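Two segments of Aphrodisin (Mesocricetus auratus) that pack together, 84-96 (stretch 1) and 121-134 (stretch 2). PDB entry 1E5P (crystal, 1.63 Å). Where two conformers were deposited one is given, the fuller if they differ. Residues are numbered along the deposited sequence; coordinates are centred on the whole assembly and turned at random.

Stretch 1 (84-96) PLYITSDKIFFTN
Stretch 2 121-134: EENEILVQFAHEKK

How does the helix lie on the hairpin? Stretch 1 forms a short strand that includes Tyr86 and Ile87, and a strand from Lys91 that runs on past Asn96, joined by the turn at Thr88 to Asp90 and paired by Phe93 N to Tyr86 O (2.9 Å) and Thr88 N to Lys91 O (2.9 Å). Stretch 2 enters already helical and stays so through Glu132, phi/psi near -62/-42, with Lys134 at positive phi (62/45) after it in a Schellman motif, Lys134 N bonding His131 O at 3.1 Å. The helix runs almost parallel to strand 91-96, the N-to-C directions 12° apart and the axes 10.5 Å apart at closest approach. Lys91 sits opposite Glu122, Phe93 opposite Leu126 (CA to CA 7.7 Å) and Thr95 opposite Lys133; together the stretches bury 517 Å². Alternation along the strand turns Lys91, Phe93 and Thr95 (t) toward the helix, while Ile92 and Phe94 stay out of its reach.

What fills the centre? Phe93, buried and with the largest covered area, takes chi1 -67° (m) and chi2 75°, which brings its flat ring against the helix. Ile125 (m, t) lays CG2 over one face, 4.0 Å from the Phe93 ring centroid, a CH-pi contact. The ring's edge meets the helix backbone, with Phe93 CE2 3.9 Å from Glu122 O, and Phe93 CE2 lies 4.2 Å from Leu126 CB. An aromatic ring suits this place because it offers both a broad face and a thin edge.

Why is a second phenylalanine useful one turn after Ile125? Phe129 (chi1 -77°, m; chi2 -44°) reaches beyond Phe93 to the corner of the chain at Leu85. The two rings meet obliquely, centroids 5.9 Å apart and planes at 53°, with Phe93 CD2 4.0 Å from Phe129 CD2. Leu85 (m, t) covers a face of Phe129, its CD1 3.9 Å from the ring centroid and its CB 3.7 Å from Phe129 CZ. Tyr86 (t) brings CB to the ring edge, 3.9 Å from Phe129 CZ, while Tyr86 CE2 lies 3.9 Å from Ile125 CD1. Toward the helix end, Lys133, modelled only as far as CE, packs that atom 4.0 Å from Leu85 CD2; Lys133 CE also contacts Thr95 OG1 at 3.8 Å.

How are the charges settled at the other end? Glu122 (m, t) extends its carboxylate toward Lys91 (chi1 -100°, chi2 158° t, chi3 -140°, chi4 85° p), whose NZ makes weak hydrogen bonds within a salt bridge to Glu122 OE1 (3.3 Å) and OE2 (3.4 Å). A water bridges the pair, accepting from Lys91 NZ at 2.6 Å and donating to Glu122 OE1 at 2.9 Å. Asp90 OD2 lies 3.3 Å from Glu122 OE2, a proximity of like charges that Lys91 offsets through a very short salt bridge, its NZ 2.4 Å from Asp90 OD2.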

ATOM      1  N   PRO A  84       2.862  -8.307  -3.874  1.00 25.12           N
ATOM      2  CA  PRO A  84       3.058  -7.549  -5.081  1.00 25.54           C
ATOM      3  C   PRO A  84       2.241  -8.171  -6.215  1.00 25.61           C
ATOM      4  O   PRO A  84       2.210  -9.415  -6.325  1.00 27.85           O
ATOM      5  CB  PRO A  84       4.549  -7.743  -5.393  1.00 26.46           C
ATOM      6  CG  PRO A  84       5.171  -8.128  -4.087  1.00 26.35           C
ATOM      7  CD  PRO A  84       4.119  -8.924  -3.359  1.00 25.71           C
ATOM      8  N   LEU A  85       1.584  -7.365  -7.012  1.00 24.87           N
ATOM      9  CA  LEU A  85       0.891  -7.834  -8.214  1.00 25.50           C
ATOM     10  C   LEU A  85       1.830  -7.660  -9.422  1.00 25.82           C
ATOM     11  O   LEU A  85       1.768  -8.450 -10.374  1.00 27.09           O
ATOM     12  CB  LEU A  85      -0.327  -6.968  -8.519  1.00 25.47           C
ATOM     13  CG  LEU A  85      -1.557  -7.112  -7.616  1.00 27.55           C
ATOM     14  CD1 LEU A  85      -2.514  -5.938  -7.813  1.00 27.44           C
ATOM     15  CD2 LEU A  85      -2.275  -8.421  -7.877  1.00 28.38           C
ATOM     16  N   TYR A  86       2.651  -6.619  -9.356  1.00 24.30           N
ATOM     17  CA  TYR A  86       3.541  -6.287 -10.477  1.00 24.27           C
ATOM     18  C   TYR A  86       4.620  -5.337 -10.019  1.00 23.71           C
ATOM     19  O   TYR A  86       4.388  -4.328  -9.356  1.00 22.47           O
ATOM     20  CB  TYR A  86       2.683  -5.642 -11.597  1.00 24.41           C
ATOM     21  CG  TYR A  86       3.514  -5.223 -12.801  1.00 26.06           C
ATOM     22  CD1 TYR A  86       4.231  -6.172 -13.513  1.00 28.26           C
ATOM     23  CD2 TYR A  86       3.585  -3.898 -13.197  1.00 27.35           C
ATOM     24  CE1 TYR A  86       4.999  -5.796 -14.613  1.00 29.43           C
ATOM     25  CE2 TYR A  86       4.352  -3.519 -14.293  1.00 28.57           C
ATOM     26  CZ  TYR A  86       5.056  -4.478 -14.989  1.00 29.49           C
ATOM     27  OH  TYR A  86       5.827  -4.113 -16.081  1.00 31.13           O
ATOM     28  N   ILE A  87       5.884  -5.638 -10.380  1.00 24.65           N
ATOM     29  CA  ILE A  87       6.991  -4.813  -9.956  1.00 26.97           C
ATOM     30  C   ILE A  87       7.812  -4.317 -11.147  1.00 28.16           C
ATOM     31  O   ILE A  87       8.064  -5.106 -12.064  1.00 27.81           O
ATOM     32  CB  ILE A  87       7.951  -5.618  -9.043  1.00 30.43           C
ATOM     33  CG1 ILE A  87       7.211  -6.297  -7.899  1.00 32.39           C
ATOM     34  CG2 ILE A  87       9.038  -4.696  -8.492  1.00 31.96           C
ATOM     35  CD1 ILE A  87       7.989  -7.330  -7.119  1.00 32.45           C
ATOM     36  N   THR A  88       8.177  -3.063 -11.123  1.00 29.81           N
ATOM     37  CA  THR A  88       9.044  -2.428 -12.092  1.00 32.91           C
ATOM     38  C   THR A  88      10.147  -1.729 -11.274  1.00 34.21           C
ATOM     39  O   THR A  88      10.056  -1.748 -10.042  1.00 34.20           O
ATOM     40  CB  THR A  88       8.439  -1.401 -13.027  1.00 33.64           C
ATOM     41  OG1 THR A  88       8.138  -0.185 -12.344  1.00 33.27           O
ATOM     42  CG2 THR A  88       7.189  -1.893 -13.733  1.00 34.36           C
ATOM     43  N   SER A  89      11.119  -1.108 -11.944  1.00 35.34           N
ATOM     44  CA  SER A  89      12.168  -0.459 -11.144  1.00 34.93           C
ATOM     45  C   SER A  89      11.705   0.789 -10.436  1.00 34.09           C
ATOM     46  O   SER A  89      12.297   1.181  -9.415  0.50 34.16           O
ATOM     47  CB  SER A  89      13.441  -0.244 -11.958  1.00 36.54           C
ATOM     48  OG  SER A  89      14.363  -1.298 -11.640  0.50 37.76           O
ATOM     49  N   ASP A  90      10.653   1.455 -10.927  1.00 32.47           N
ATOM     50  CA  ASP A  90      10.179   2.667 -10.302  1.00 31.14           C
ATOM     51  C   ASP A  90       8.781   2.514  -9.703  1.00 28.73           C
ATOM     52  O   ASP A  90       8.262   3.531  -9.248  1.00 27.89           O
ATOM     53  CB  ASP A  90      10.107   3.810 -11.336  1.00 32.85           C
ATOM     54  CG  ASP A  90       9.017   3.519 -12.362  1.00 36.68           C
ATOM     55  OD1 ASP A  90       8.936   2.380 -12.856  0.50 38.61           O
ATOM     56  OD2 ASP A  90       8.227   4.425 -12.672  0.50 38.87           O
ATOM     57  N   LYS A  91       8.172   1.345  -9.799  1.00 27.18           N
ATOM     58  CA  LYS A  91       6.841   1.169  -9.220  1.00 26.63           C
ATOM     59  C   LYS A  91       6.567  -0.222  -8.714  1.00 24.76           C
ATOM     60  O   LYS A  91       7.090  -1.233  -9.190  1.00 25.24           O
ATOM     61  CB  LYS A  91       5.739   1.635 -10.203  1.00 30.84           C
ATOM     62  CG  LYS A  91       5.318   3.056  -9.752  1.00 35.32           C
ATOM     63  CD  LYS A  91       4.671   3.841 -10.836  1.00 37.18           C
ATOM     64  CE  LYS A  91       5.112   5.290 -10.834  1.00 36.62           C
ATOM     65  NZ  LYS A  91       6.390   5.429 -11.599  1.00 34.96           N
ATOM     66  N   ILE A  92       5.752  -0.294  -7.634  1.00 22.22           N
ATOM     67  CA  ILE A  92       5.295  -1.579  -7.134  1.00 21.18           C
ATOM     68  C   ILE A  92       3.753  -1.502  -7.035  1.00 20.47           C
ATOM     69  O   ILE A  92       3.257  -0.548  -6.424  1.00 21.98           O
ATOM     70  CB  ILE A  92       5.801  -1.959  -5.726  1.00 22.80           C
ATOM     71  CG1 ILE A  92       7.302  -1.800  -5.560  1.00 25.13           C
ATOM     72  CG2 ILE A  92       5.360  -3.389  -5.382  1.00 23.12           C
ATOM     73  CD1 ILE A  92       7.714  -1.756  -4.079  1.00 26.85           C
ATOM     74  N   PHE A  93       3.061  -2.423  -7.673  1.00 19.58           N
ATOM     75  CA  PHE A  93       1.589  -2.483  -7.524  1.00 19.02           C
ATOM     76  C   PHE A  93       1.307  -3.612  -6.534  1.00 19.31           C
ATOM     77  O   PHE A  93       1.695  -4.770  -6.815  1.00 20.69           O
ATOM     78  CB  PHE A  93       0.935  -2.851  -8.876  1.00 18.37           C
ATOM     79  CG  PHE A  93       1.095  -1.772  -9.916  1.00 18.57           C
ATOM     80  CD1 PHE A  93       2.317  -1.572 -10.536  1.00 19.93           C
ATOM     81  CD2 PHE A  93       0.007  -0.992 -10.282  1.00 20.90           C
ATOM     82  CE1 PHE A  93       2.467  -0.583 -11.504  1.00 21.82           C
ATOM     83  CE2 PHE A  93       0.161  -0.004 -11.239  1.00 21.49           C
ATOM     84  CZ  PHE A  93       1.380   0.194 -11.844  1.00 21.09           C
ATOM     85  N   PHE A  94       0.737  -3.321  -5.376  1.00 19.20           N
ATOM     86  CA  PHE A  94       0.434  -4.339  -4.385  1.00 19.42           C
ATOM     87  C   PHE A  94      -1.096  -4.549  -4.247  1.00 20.12           C
ATOM     88  O   PHE A  94      -1.848  -3.594  -4.464  1.00 20.62           O
ATOM     89  CB  PHE A  94       0.782  -3.817  -2.961  1.00 20.88           C
ATOM     90  CG  PHE A  94       2.212  -3.652  -2.593  1.00 21.38           C
ATOM     91  CD1 PHE A  94       2.942  -4.765  -2.150  1.00 23.04           C
ATOM     92  CD2 PHE A  94       2.838  -2.420  -2.624  1.00 20.48           C
ATOM     93  CE1 PHE A  94       4.273  -4.619  -1.778  1.00 22.62           C
ATOM     94  CE2 PHE A  94       4.161  -2.270  -2.250  1.00 21.35           C
ATOM     95  CZ  PHE A  94       4.874  -3.375  -1.814  1.00 22.15           C
ATOM     96  N   THR A  95      -1.479  -5.753  -3.881  1.00 18.80           N
ATOM     97  CA  THR A  95      -2.873  -6.009  -3.493  1.00 19.72           C
ATOM     98  C   THR A  95      -2.829  -6.200  -1.973  1.00 19.80           C
ATOM     99  O   THR A  95      -1.820  -6.739  -1.453  1.00 19.98           O
ATOM    100  CB  THR A  95      -3.476  -7.211  -4.207  1.00 24.25           C
ATOM    101  OG1 THR A  95      -4.785  -7.471  -3.688  1.00 28.41           O
ATOM    102  CG2 THR A  95      -2.649  -8.475  -4.012  1.00 23.80           C
ATOM    103  N   ASN A  96      -3.800  -5.692  -1.232  1.00 19.75           N
ATOM    104  CA  ASN A  96      -3.827  -5.919   0.225  1.00 19.04           C
ATOM    105  C   ASN A  96      -5.291  -6.173   0.633  1.00 20.42           C
ATOM    106  O   ASN A  96      -6.193  -5.566   0.034  1.00 21.57           O
ATOM    107  CB  ASN A  96      -3.346  -4.738   1.044  1.00 17.98           C
ATOM    108  CG  ASN A  96      -3.416  -4.935   2.545  1.00 18.75           C
ATOM    109  OD1 ASN A  96      -3.936  -4.104   3.317  1.00 24.27           O
ATOM    110  ND2 ASN A  96      -2.866  -6.027   3.036  1.00 16.76           N
ATOM    111  N   GLU A 121       0.469   4.669 -19.172  1.00 25.82           N
ATOM    112  CA  GLU A 121       0.527   3.214 -19.193  1.00 25.73           C
ATOM    113  C   GLU A 121       0.391   2.633 -17.780  1.00 25.71           C
ATOM    114  O   GLU A 121      -0.261   1.604 -17.587  1.00 24.43           O
ATOM    115  CB  GLU A 121       1.799   2.673 -19.852  1.00 25.71           C
ATOM    116  CG  GLU A 121       1.802   2.852 -21.365  1.00 26.46           C
ATOM    117  CD  GLU A 121       2.991   2.283 -22.086  1.00 28.17           C
ATOM    118  OE1 GLU A 121       3.894   1.703 -21.473  0.50 25.58           O
ATOM    119  OE2 GLU A 121       2.980   2.405 -23.357  0.50 28.38           O
ATOM    120  N   GLU A 122       1.036   3.274 -16.813  1.00 26.43           N
ATOM    121  CA  GLU A 122       0.886   2.816 -15.409  1.00 25.61           C
ATOM    122  C   GLU A 122      -0.543   2.939 -14.949  1.00 25.41           C
ATOM    123  O   GLU A 122      -1.070   2.079 -14.236  1.00 24.96           O
ATOM    124  CB  GLU A 122       1.871   3.615 -14.555  1.00 25.73           C
ATOM    125  CG  GLU A 122       3.305   3.139 -14.792  1.00 26.52           C
ATOM    126  CD  GLU A 122       4.354   4.113 -14.334  1.00 29.19           C
ATOM    127  OE1 GLU A 122       4.015   5.255 -13.934  1.00 27.16           O
ATOM    128  OE2 GLU A 122       5.545   3.727 -14.377  1.00 32.40           O
ATOM    129  N   ASN A 123      -1.230   4.037 -15.341  1.00 26.32           N
ATOM    130  CA  ASN A 123      -2.652   4.151 -15.003  1.00 25.94           C
ATOM    131  C   ASN A 123      -3.453   3.037 -15.652  1.00 25.92           C
ATOM    132  O   ASN A 123      -4.388   2.485 -15.062  1.00 25.77           O
ATOM    133  CB  ASN A 123      -3.215   5.517 -15.422  1.00 26.93           C
ATOM    134  CG  ASN A 123      -2.965   6.586 -14.381  0.50 27.01           C
ATOM    135  OD1 ASN A 123      -3.240   6.370 -13.196  0.50 26.71           O
ATOM    136  ND2 ASN A 123      -2.445   7.726 -14.819  0.50 28.17           N
ATOM    137  N   GLU A 124      -3.156   2.652 -16.902  1.00 25.66           N
ATOM    138  CA  GLU A 124      -3.876   1.558 -17.549  1.00 24.95           C
ATOM    139  C   GLU A 124      -3.674   0.261 -16.775  1.00 23.61           C
ATOM    140  O   GLU A 124      -4.625  -0.496 -16.558  1.00 24.40           O
ATOM    141  CB  GLU A 124      -3.402   1.378 -19.005  1.00 26.77           C
ATOM    142  CG  GLU A 124      -4.000   0.169 -19.705  1.00 28.70           C
ATOM    143  CD  GLU A 124      -5.504   0.282 -19.896  1.00 31.86           C
ATOM    144  OE1 GLU A 124      -6.054   1.381 -19.759  1.00 32.32           O
ATOM    145  OE2 GLU A 124      -6.145  -0.752 -20.179  1.00 35.79           O
ATOM    146  N   ILE A 125      -2.447  -0.022 -16.342  1.00 23.20           N
ATOM    147  CA  ILE A 125      -2.183  -1.232 -15.544  1.00 22.72           C
ATOM    148  C   ILE A 125      -3.015  -1.204 -14.257  1.00 21.75           C
ATOM    149  O   ILE A 125      -3.587  -2.197 -13.850  1.00 21.90           O
ATOM    150  CB  ILE A 125      -0.687  -1.350 -15.199  1.00 23.12           C
ATOM    151  CG1 ILE A 125       0.093  -1.661 -16.490  1.00 22.94           C
ATOM    152  CG2 ILE A 125      -0.463  -2.445 -14.167  1.00 23.77           C
ATOM    153  CD1 ILE A 125       1.600  -1.703 -16.322  1.00 24.36           C
ATOM    154  N   LEU A 126      -3.071  -0.053 -13.611  1.00 22.70           N
ATOM    155  CA  LEU A 126      -3.863   0.088 -12.384  1.00 22.69           C
ATOM    156  C   LEU A 126      -5.347  -0.185 -12.642  1.00 23.11           C
ATOM    157  O   LEU A 126      -6.002  -0.873 -11.859  1.00 22.76           O
ATOM    158  CB  LEU A 126      -3.688   1.509 -11.849  1.00 23.48           C
ATOM    159  CG  LEU A 126      -4.579   1.876 -10.639  1.00 24.56           C
ATOM    160  CD1 LEU A 126      -4.284   0.956  -9.470  1.00 26.22           C
ATOM    161  CD2 LEU A 126      -4.339   3.340 -10.306  1.00 25.96           C
ATOM    162  N   VAL A 127      -5.876   0.396 -13.719  1.00 23.78           N
ATOM    163  CA  VAL A 127      -7.288   0.170 -14.069  1.00 26.11           C
ATOM    164  C   VAL A 127      -7.547  -1.295 -14.328  1.00 25.77           C
ATOM    165  O   VAL A 127      -8.573  -1.801 -13.835  1.00 27.93           O
ATOM    166  CB  VAL A 127      -7.690   1.061 -15.260  1.00 29.38           C
ATOM    167  CG1 VAL A 127      -8.950   0.574 -15.951  1.00 30.75           C
ATOM    168  CG2 VAL A 127      -7.873   2.487 -14.744  1.00 31.35           C
ATOM    169  N   GLN A 128      -6.658  -2.002 -15.030  1.00 26.46           N
ATOM    170  CA  GLN A 128      -6.835  -3.423 -15.305  1.00 26.25           C
ATOM    171  C   GLN A 128      -6.879  -4.185 -13.985  1.00 26.80           C
ATOM    172  O   GLN A 128      -7.740  -5.045 -13.740  1.00 26.31           O
ATOM    173  CB  GLN A 128      -5.789  -3.952 -16.294  1.00 28.20           C
ATOM    174  CG  GLN A 128      -5.909  -3.385 -17.706  1.00 29.66           C
ATOM    175  CD  GLN A 128      -5.155  -4.142 -18.781  1.00 32.13           C
ATOM    176  OE1 GLN A 128      -5.715  -4.857 -19.615  0.50 31.23           O
ATOM    177  NE2 GLN A 128      -3.829  -3.986 -18.797  0.60 32.60           N
ATOM    178  N   PHE A 129      -6.005  -3.809 -13.030  1.00 25.77           N
ATOM    179  CA  PHE A 129      -6.012  -4.466 -11.719  1.00 25.59           C
ATOM    180  C   PHE A 129      -7.280  -4.165 -10.931  1.00 25.56           C
ATOM    181  O   PHE A 129      -7.857  -5.052 -10.300  1.00 26.04           O
ATOM    182  CB  PHE A 129      -4.773  -4.076 -10.913  1.00 24.95           C
ATOM    183  CG  PHE A 129      -3.502  -4.774 -11.327  1.00 24.30           C
ATOM    184  CD1 PHE A 129      -3.505  -6.127 -11.591  1.00 25.11           C
ATOM    185  CD2 PHE A 129      -2.302  -4.085 -11.417  1.00 24.50           C
ATOM    186  CE1 PHE A 129      -2.352  -6.796 -11.966  1.00 25.52           C
ATOM    187  CE2 PHE A 129      -1.137  -4.751 -11.779  1.00 22.79           C
ATOM    188  CZ  PHE A 129      -1.165  -6.092 -12.053  1.00 23.21           C
ATOM    189  N   ALA A 130      -7.737  -2.917 -10.973  1.00 25.88           N
ATOM    190  CA  ALA A 130      -8.963  -2.524 -10.269  1.00 26.65           C
ATOM    191  C   ALA A 130     -10.118  -3.347 -10.832  1.00 27.79           C
ATOM    192  O   ALA A 130     -10.923  -3.861 -10.071  1.00 28.82           O
ATOM    193  CB  ALA A 130      -9.217  -1.037 -10.394  1.00 26.45           C
ATOM    194  N   HIS A 131     -10.183  -3.500 -12.159  1.00 29.02           N
ATOM    195  CA  HIS A 131     -11.273  -4.321 -12.707  1.00 31.70           C
ATOM    196  C   HIS A 131     -11.191  -5.750 -12.188  1.00 32.23           C
ATOM    197  O   HIS A 131     -12.159  -6.337 -11.695  1.00 33.42           O
ATOM    198  CB  HIS A 131     -11.204  -4.321 -14.233  1.00 35.48           C
ATOM    199  CG  HIS A 131     -11.466  -2.979 -14.843  1.00 38.69           C
ATOM    200  ND1 HIS A 131     -12.386  -2.102 -14.328  1.00 40.96           N
ATOM    201  CD2 HIS A 131     -10.934  -2.373 -15.933  1.00 40.75           C
ATOM    202  CE1 HIS A 131     -12.411  -1.000 -15.059  1.00 41.71           C
ATOM    203  NE2 HIS A 131     -11.542  -1.140 -16.042  1.00 42.34           N
ATOM    204  N   GLU A 132     -10.004  -6.331 -12.283  1.00 31.62           N
ATOM    205  CA  GLU A 132      -9.770  -7.709 -11.873  1.00 33.27           C
ATOM    206  C   GLU A 132     -10.121  -7.942 -10.409  1.00 33.27           C
ATOM    207  O   GLU A 132     -10.687  -8.984 -10.068  1.00 34.29           O
ATOM    208  CB  GLU A 132      -8.322  -8.087 -12.157  1.00 35.60           C
ATOM    209  CG  GLU A 132      -7.865  -9.436 -11.642  1.00 39.63           C
ATOM    210  CD  GLU A 132      -6.356  -9.487 -11.449  1.00 41.87           C
ATOM    211  OE1 GLU A 132      -5.637  -8.882 -12.269  0.50 41.82           O
ATOM    212  OE2 GLU A 132      -5.891 -10.113 -10.471  0.50 42.65           O
ATOM    213  N   LYS A 133      -9.836  -6.959  -9.541  1.00 33.00           N
ATOM    214  CA  LYS A 133     -10.050  -7.100  -8.091  1.00 33.32           C
ATOM    215  C   LYS A 133     -11.445  -6.615  -7.711  1.00 34.09           C
ATOM    216  O   LYS A 133     -11.777  -6.506  -6.522  1.00 34.81           O
ATOM    217  CB  LYS A 133      -9.024  -6.271  -7.322  1.00 32.79           C
ATOM    218  CG  LYS A 133      -7.591  -6.723  -7.570  1.00 33.15           C
ATOM    219  CD  LYS A 133      -7.452  -8.240  -7.610  1.00 34.58           C
ATOM    220  CE  LYS A 133      -6.138  -8.727  -7.016  1.00 37.57           C
ATOM    221  N   LYS A 134     -12.268  -6.142  -8.640  1.00 34.34           N
ATOM    222  CA  LYS A 134     -13.591  -5.622  -8.383  1.00 36.00           C
ATOM    223  C   LYS A 134     -13.588  -4.395  -7.482  1.00 35.48           C
ATOM    224  O   LYS A 134     -14.364  -4.280  -6.526  1.00 37.74           O
ATOM    225  CB  LYS A 134     -14.507  -6.722  -7.828  1.00 38.28           C
ATOM    226  CG  LYS A 134     -14.719  -7.863  -8.824  1.00 40.39           C
TER
HETATM  227  O   HOH W   1       5.547   7.541 -12.946  1.00 40.92           O